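PDB 3KZH: probable sugar kinase from Clostridium perfringens, which probably phosphorylates a sugar or related small molecule, as a pfkB-family carbohydrate kinase of the ribokinase clan, and binds beta-D-glucopyranose in the crystal. Local coordinates for residues E274-I286 / T302-K316. Sequence-based numbering, arbitrary orientation.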
# COMPACT_ATOMS: atom_id res chain seq x y z
N GLU A 274 39.31 -8.57 8.30
CA GLU A 274 39.25 -9.57 7.22
C GLU A 274 37.92 -10.33 7.26
O GLU A 274 37.32 -10.60 6.20
CB GLU A 274 40.43 -10.55 7.32
CG GLU A 274 41.80 -9.89 7.13
CD GLU A 274 42.96 -10.81 7.50
OE1 GLU A 274 43.26 -10.93 8.71
OE2 GLU A 274 43.57 -11.39 6.59
N ASP A 275 37.42 -10.59 8.47
CA ASP A 275 36.16 -11.29 8.67
C ASP A 275 34.93 -10.40 8.45
O ASP A 275 33.88 -10.90 8.04
CB ASP A 275 36.12 -11.99 10.04
CG ASP A 275 37.12 -13.15 10.15
OD1 ASP A 275 37.15 -14.01 9.25
OD2 ASP A 275 37.88 -13.19 11.14
N ILE A 276 35.06 -9.09 8.71
CA ILE A 276 33.98 -8.10 8.50
C ILE A 276 33.75 -7.97 6.99
O ILE A 276 32.61 -7.99 6.52
CB ILE A 276 34.34 -6.69 9.07
CG1 ILE A 276 34.52 -6.74 10.58
CG2 ILE A 276 33.27 -5.65 8.70
CD1 ILE A 276 34.99 -5.42 11.20
N VAL A 277 34.87 -7.90 6.25
CA VAL A 277 34.90 -7.78 4.79
C VAL A 277 34.25 -9.01 4.14
O VAL A 277 33.44 -8.85 3.23
CB VAL A 277 36.38 -7.56 4.31
CG1 VAL A 277 36.49 -7.52 2.83
CG2 VAL A 277 36.88 -6.25 4.81
N LYS A 278 34.52 -10.19 4.69
CA LYS A 278 33.97 -11.45 4.18
C LYS A 278 32.49 -11.63 4.46
O LYS A 278 31.74 -12.06 3.57
CB LYS A 278 34.74 -12.65 4.73
CG LYS A 278 36.10 -12.88 4.11
CD LYS A 278 36.76 -14.08 4.75
CE LYS A 278 38.25 -14.05 4.54
NZ LYS A 278 38.96 -15.07 5.37
N PHE A 279 32.07 -11.25 5.68
CA PHE A 279 30.67 -11.34 6.15
C PHE A 279 29.81 -10.37 5.33
O PHE A 279 28.77 -10.76 4.80
CB PHE A 279 30.58 -11.03 7.66
CG PHE A 279 29.20 -11.29 8.27
CD1 PHE A 279 28.92 -12.52 8.90
CD2 PHE A 279 28.16 -10.34 8.13
CE1 PHE A 279 27.61 -12.80 9.39
CE2 PHE A 279 26.84 -10.62 8.61
CZ PHE A 279 26.57 -11.86 9.24
N ALA A 280 30.26 -9.12 5.25
CA ALA A 280 29.57 -8.07 4.50
C ALA A 280 29.52 -8.35 3.00
O ALA A 280 28.56 -8.00 2.34
CB ALA A 280 30.24 -6.74 4.77
N MSE A 281 30.56 -9.01 2.48
CA MSE A 281 30.62 -9.35 1.07
C MSE A 281 29.68 -10.50 0.75
O MSE A 281 29.06 -10.51 -0.32
CB MSE A 281 32.04 -9.71 0.66
CG MSE A 281 32.43 -9.15 -0.69
SE MSE A 281 34.27 -9.51 -1.15
CE MSE A 281 35.04 -9.30 0.55
N THR A 282 29.54 -11.44 1.70
CA THR A 282 28.62 -12.59 1.57
C THR A 282 27.18 -12.06 1.49
O THR A 282 26.39 -12.57 0.69
CB THR A 282 28.78 -13.59 2.77
OG1 THR A 282 30.09 -14.16 2.73
CG2 THR A 282 27.75 -14.71 2.70
N MSE A 283 26.88 -11.02 2.27
CA MSE A 283 25.57 -10.34 2.30
C MSE A 283 25.32 -9.63 0.97
O MSE A 283 24.19 -9.64 0.45
CB MSE A 283 25.51 -9.31 3.43
CG MSE A 283 25.49 -9.90 4.80
SE MSE A 283 24.98 -8.65 6.20
CE MSE A 283 23.34 -8.04 5.36
N SER A 284 26.38 -9.02 0.44
CA SER A 284 26.30 -8.32 -0.84
C SER A 284 26.11 -9.33 -1.97
O SER A 284 25.29 -9.11 -2.84
CB SER A 284 27.56 -7.48 -1.08
OG SER A 284 27.45 -6.71 -2.26
N ASN A 285 26.78 -10.49 -1.86
CA ASN A 285 26.69 -11.57 -2.85
C ASN A 285 25.30 -12.21 -2.90
O ASN A 285 24.85 -12.57 -3.98
CB ASN A 285 27.73 -12.68 -2.58
CG ASN A 285 29.17 -12.25 -2.88
OD1 ASN A 285 29.43 -11.35 -3.69
ND2 ASN A 285 30.11 -12.94 -2.24
N ILE A 286 24.65 -12.35 -1.75
CA ILE A 286 23.30 -12.93 -1.64
C ILE A 286 22.27 -12.02 -2.31
O ILE A 286 21.40 -12.48 -3.05
CB ILE A 286 22.90 -13.19 -0.15
CG1 ILE A 286 23.79 -14.26 0.47
CG2 ILE A 286 21.47 -13.71 -0.06
CD1 ILE A 286 23.62 -14.44 1.97
N THR A 302 21.66 -17.97 6.95
CA THR A 302 21.93 -18.08 5.50
C THR A 302 23.24 -17.39 5.09
O THR A 302 23.94 -17.87 4.20
CB THR A 302 20.75 -17.58 4.59
OG1 THR A 302 20.80 -16.16 4.43
CG2 THR A 302 19.39 -17.95 5.18
N VAL A 303 23.59 -16.30 5.78
CA VAL A 303 24.82 -15.55 5.53
C VAL A 303 26.01 -16.40 5.98
O VAL A 303 26.95 -16.58 5.21
CB VAL A 303 24.85 -14.16 6.26
CG1 VAL A 303 26.15 -13.42 5.97
CG2 VAL A 303 23.69 -13.32 5.84
N LEU A 304 25.91 -16.97 7.17
CA LEU A 304 26.95 -17.85 7.72
C LEU A 304 27.14 -19.15 6.94
O LEU A 304 28.26 -19.63 6.78
CB LEU A 304 26.69 -18.16 9.19
CG LEU A 304 26.83 -17.03 10.23
CD1 LEU A 304 26.58 -17.61 11.62
CD2 LEU A 304 28.20 -16.40 10.18
N ALA A 305 26.04 -19.69 6.40
CA ALA A 305 26.06 -20.93 5.61
C ALA A 305 26.73 -20.71 4.26
O ALA A 305 27.45 -21.59 3.78
CB ALA A 305 24.64 -21.47 5.40
N LYS A 306 26.52 -19.53 3.66
CA LYS A 306 27.12 -19.18 2.38
C LYS A 306 28.58 -18.76 2.55
O LYS A 306 29.39 -18.97 1.65
CB LYS A 306 26.33 -18.08 1.65
CG LYS A 306 26.54 -18.08 0.13
CD LYS A 306 26.60 -16.69 -0.45
CE LYS A 306 26.86 -16.71 -1.95
NZ LYS A 306 25.75 -17.36 -2.69
N LEU A 307 28.92 -18.20 3.72
CA LEU A 307 30.28 -17.77 4.05
C LEU A 307 31.23 -18.98 4.17
O LEU A 307 32.38 -18.90 3.77
CB LEU A 307 30.26 -16.96 5.37
CG LEU A 307 31.56 -16.59 6.12
CD1 LEU A 307 32.33 -15.55 5.34
CD2 LEU A 307 31.26 -16.08 7.51
N GLU A 308 30.71 -20.08 4.71
CA GLU A 308 31.47 -21.33 4.90
C GLU A 308 31.76 -22.00 3.55
O GLU A 308 32.87 -22.46 3.30
CB GLU A 308 30.71 -22.30 5.81
CG GLU A 308 31.55 -23.48 6.35
CD GLU A 308 30.73 -24.58 7.01
OE1 GLU A 308 30.21 -24.36 8.13
OE2 GLU A 308 30.61 -25.67 6.41
N LYS A 309 30.75 -21.96 2.67
CA LYS A 309 30.78 -22.54 1.33
C LYS A 309 31.50 -21.72 0.26
O LYS A 309 31.61 -22.16 -0.89
CB LYS A 309 29.33 -22.82 0.88
CG LYS A 309 28.82 -24.20 1.26
CD LYS A 309 27.36 -24.26 1.74
CE LYS A 309 26.32 -24.12 0.64
NZ LYS A 309 25.95 -22.69 0.38
N THR A 310 32.03 -20.55 0.63
CA THR A 310 32.71 -19.67 -0.32
C THR A 310 34.24 -19.79 -0.36
O THR A 310 34.90 -19.89 0.68
CB THR A 310 32.29 -18.16 -0.11
OG1 THR A 310 30.87 -18.03 -0.25
CG2 THR A 310 32.93 -17.22 -1.14
N THR A 311 34.78 -19.79 -1.57
CA THR A 311 36.22 -19.85 -1.82
C THR A 311 36.65 -18.40 -2.09
O THR A 311 36.10 -17.75 -2.99
CB THR A 311 36.56 -20.78 -3.01
OG1 THR A 311 36.22 -22.13 -2.67
CG2 THR A 311 38.06 -20.72 -3.36
N TRP A 312 37.62 -17.93 -1.32
CA TRP A 312 38.11 -16.56 -1.43
C TRP A 312 39.50 -16.37 -2.03
O TRP A 312 40.37 -17.23 -1.93
CB TRP A 312 38.12 -15.87 -0.04
CG TRP A 312 36.83 -15.97 0.77
CD1 TRP A 312 36.51 -16.92 1.70
CD2 TRP A 312 35.70 -15.08 0.71
NE1 TRP A 312 35.26 -16.69 2.22
CE2 TRP A 312 34.74 -15.56 1.64
CE3 TRP A 312 35.41 -13.91 -0.02
CZ2 TRP A 312 33.49 -14.93 1.84
CZ3 TRP A 312 34.15 -13.27 0.18
CH2 TRP A 312 33.22 -13.79 1.10
N GLU A 313 39.68 -15.22 -2.69
CA GLU A 313 40.97 -14.81 -3.25
C GLU A 313 41.32 -13.66 -2.31
O GLU A 313 40.59 -12.67 -2.24
CB GLU A 313 40.83 -14.31 -4.69
CG GLU A 313 40.84 -15.41 -5.74
CD GLU A 313 40.68 -14.88 -7.15
OE1 GLU A 313 41.23 -13.81 -7.47
OE2 GLU A 313 39.98 -15.55 -7.94
N GLU A 314 42.36 -13.87 -1.50
CA GLU A 314 42.81 -12.89 -0.51
C GLU A 314 44.22 -12.38 -0.80
O GLU A 314 45.08 -13.14 -1.22
CB GLU A 314 42.76 -13.48 0.90
CG GLU A 314 41.39 -13.97 1.35
CD GLU A 314 41.41 -14.57 2.74
OE1 GLU A 314 41.72 -13.84 3.70
OE2 GLU A 314 41.07 -15.76 2.88
N GLU A 315 44.43 -11.09 -0.57
CA GLU A 315 45.71 -10.40 -0.78
C GLU A 315 45.91 -9.45 0.40
O GLU A 315 44.96 -8.79 0.82
CB GLU A 315 45.67 -9.59 -2.09
CG GLU A 315 45.64 -10.42 -3.38
CD GLU A 315 45.32 -9.60 -4.64
OE1 GLU A 315 45.88 -8.50 -4.83
OE2 GLU A 315 44.54 -10.10 -5.48
N LYS A 316 47.12 -9.42 0.96
CA LYS A 316 47.45 -8.54 2.09
C LYS A 316 48.66 -7.67 1.77
O LYS A 316 49.69 -8.19 1.38
CB LYS A 316 47.77 -9.33 3.38
CG LYS A 316 46.65 -10.21 3.98
CD LYS A 316 46.90 -10.54 5.47
CE LYS A 316 48.25 -11.23 5.75
NZ LYS A 316 48.43 -12.57 5.10
O HOH W 1 30.36 -15.35 0.39
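Lys278 lies across the indole of Trp312, its CG 3.9 Å from the centroid of the six-membered ring and almost straight above it. The pair joins helix 273-288 of the ribokinase-like fold to its C-terminal end, where a short turn leads from helix 300-308 to 312-317, an outermost strand of the main sheet. A long aliphatic chain suits a broad aromatic face; extended beyond CG (chi2 180°), it carries Lys278 NZ to a salt bridge with Glu314, 3.3 Å from OE2, its two hydrogen bonds weak. At the indole edge, SE of selenomethionine Met281 lies 4.0 Å from Trp312 CZ3, a Met-aromatic contact, and Thr282 OG1 lies in the ring plane. Threonine can be buried here because its hydroxyl turns back one helical turn: Thr282 OG1 donates a hydrogen bond to Lys278 O (2.8 Å). Where segments 274-286 and 302-308 cross at 106°, compact, branched Val303 fits as a knob among Phe279, Thr282, Met283 and Ile286, CG1 over the Phe279 face. Leu304 CD2 meets that ring's edge, and Tyr265 stacks on it. Further out, Thr310 CG2 covers the indole face opposite Lys278, Thr310 OG1 donates a hydrogen bond to Lys306 O, and one water donates to both Thr282 OG1 and Thr310 OG1, at 2.6 and 2.8 Å.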